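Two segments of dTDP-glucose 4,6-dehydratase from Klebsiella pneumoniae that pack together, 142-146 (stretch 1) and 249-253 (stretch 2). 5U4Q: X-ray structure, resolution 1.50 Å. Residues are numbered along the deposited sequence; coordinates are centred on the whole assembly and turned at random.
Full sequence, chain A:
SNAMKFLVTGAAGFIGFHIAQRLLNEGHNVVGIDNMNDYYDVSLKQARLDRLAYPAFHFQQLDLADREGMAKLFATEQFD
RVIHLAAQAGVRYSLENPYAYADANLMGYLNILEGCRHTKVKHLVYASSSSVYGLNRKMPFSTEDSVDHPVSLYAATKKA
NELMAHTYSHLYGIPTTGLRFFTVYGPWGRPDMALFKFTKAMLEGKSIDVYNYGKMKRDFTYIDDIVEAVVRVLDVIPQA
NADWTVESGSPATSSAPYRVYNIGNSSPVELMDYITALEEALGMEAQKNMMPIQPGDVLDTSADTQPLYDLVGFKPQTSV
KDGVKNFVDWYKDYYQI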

# COMPACT_ATOMS: atom_id res chain seq x y z
N SER A 142 -17.55 -8.33 2.09
CA SER A 142 -17.13 -9.03 3.28
C SER A 142 -15.62 -8.98 3.41
O SER A 142 -14.89 -8.96 2.41
N THR A 143 -15.13 -8.97 4.65
CA THR A 143 -13.69 -9.04 4.84
C THR A 143 -13.07 -10.37 4.38
O THR A 143 -11.84 -10.54 4.36
N GLU A 144 -13.90 -11.34 4.01
CA GLU A 144 -13.38 -12.57 3.40
C GLU A 144 -13.00 -12.35 1.92
O GLU A 144 -12.29 -13.19 1.34
N ASP A 145 -13.47 -11.25 1.32
CA ASP A 145 -13.31 -10.95 -0.10
C ASP A 145 -11.91 -10.47 -0.44
O ASP A 145 -11.20 -9.93 0.41
N SER A 146 -11.51 -10.68 -1.70
CA SER A 146 -10.22 -10.18 -2.16
C SER A 146 -10.32 -8.67 -2.26
O SER A 146 -11.39 -8.11 -2.52
N GLY A 249 -8.17 -19.33 5.92
CA GLY A 249 -8.43 -17.99 6.49
C GLY A 249 -8.94 -16.94 5.54
O GLY A 249 -9.61 -17.24 4.56
N SER A 250 -8.61 -15.68 5.82
CA SER A 250 -9.06 -14.58 4.99
C SER A 250 -8.03 -13.46 4.99
O SER A 250 -7.11 -13.48 5.79
N PRO A 251 -8.21 -12.46 4.09
CA PRO A 251 -7.31 -11.29 4.10
C PRO A 251 -7.39 -10.43 5.39
O PRO A 251 -6.60 -9.48 5.55
N ALA A 252 -8.35 -10.74 6.25
CA ALA A 252 -8.64 -9.96 7.48
C ALA A 252 -8.35 -10.70 8.78
O ALA A 252 -8.65 -10.21 9.86
N THR A 253 -7.74 -11.89 8.69
CA THR A 253 -7.35 -12.66 9.86
C THR A 253 -5.91 -13.15 9.63
O THR A 253 -5.38 -12.98 8.53

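This is a small contact between two type I beta turns, made by van der Waals packing and two bridging waters, with no direct hydrogen bond from one stretch to the other. It buries 196 Å² in total. The turns run from Ser142 to Asp145 and from Ser250 to Thr253.

Stretch 2 supplies the side chains that point in: Ser250, Pro251 and Ala252 all direct CA-to-CB toward stretch 1. Pro251, with a C-gamma exo ring, lies against backbone carbonyls. Its CD is 3.5 Å from Thr143 O and 3.6 Å from Glu144 O, and its CG is 3.4 Å from Asp145 O. Ala252 CB meets Thr143 CB at 3.5 Å. Thr143 points sideways with chi1 in p. Ser250 CB packs 3.9 Å from Glu144 CA.

Glu144 and Asp145 point away, both with chi1 in m. The Glu144 side chain still passes near the contact, with its CG 4.4 Å from Ser250 CB. Asp145 turns back to its own stretch, where its OD2 accepts a hydrogen bond from Ser142 N at 2.9 Å. Ser142, chi1 t, is out of reach of stretch 2; its OG accepts from Glu144 N at 3.0 Å. Together with Asp145 N to Ser142 O at 2.9 Å, these bonds brace the first turn.

The second turn is braced in a similar way. Ser250, chi1 p, accepts at OG from Ala252 N at 3.1 Å. Thr253, also p, accepts at OG1 from Ser250 N at 3.1 Å.

Water supplies the polar links. Water 1 hydrogen-bonds to Thr143 OG1 at 3.0 Å and Ser250 OG at 2.8 Å, joining the two hydroxyls. Water 2 donates to Glu144 O at 2.6 Å and, weakly, to Gly249 O at 3.4 Å.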

# COMPACT_ATOMS: atom_id res chain seq x y z
CB SER A 142 -17.56 -10.52 3.15
OG SER A 142 -16.88 -11.37 4.06
CB THR A 143 -13.32 -8.80 6.30
OG1 THR A 143 -14.02 -9.71 7.12
CG2 THR A 143 -13.61 -7.36 6.71
CB GLU A 144 -14.44 -13.68 3.45
CG GLU A 144 -14.77 -14.16 4.83
CD GLU A 144 -15.98 -15.06 4.86
OE1 GLU A 144 -16.43 -15.50 3.78
OE2 GLU A 144 -16.49 -15.33 5.96
CB ASP A 145 -14.29 -9.89 -0.59
CG ASP A 145 -15.76 -10.27 -0.35
OD1 ASP A 145 -16.05 -11.46 -0.07
OD2 ASP A 145 -16.61 -9.35 -0.44
CB SER A 146 -9.83 -10.80 -3.50
OG SER A 146 -10.71 -10.41 -4.52
CB SER A 250 -10.38 -14.02 5.50
OG SER A 250 -10.16 -13.17 6.62
CB PRO A 251 -7.84 -10.44 2.93
CG PRO A 251 -8.57 -11.39 2.06
CD PRO A 251 -9.20 -12.37 3.00
CB ALA A 252 -10.09 -9.50 7.46
CB THR A 253 -8.28 -13.87 10.00
OG1 THR A 253 -8.33 -14.59 8.75
CG2 THR A 253 -9.69 -13.41 10.37
O HOH W 1 -12.67 -12.36 7.53
O HOH W 2 -11.44 -15.45 2.34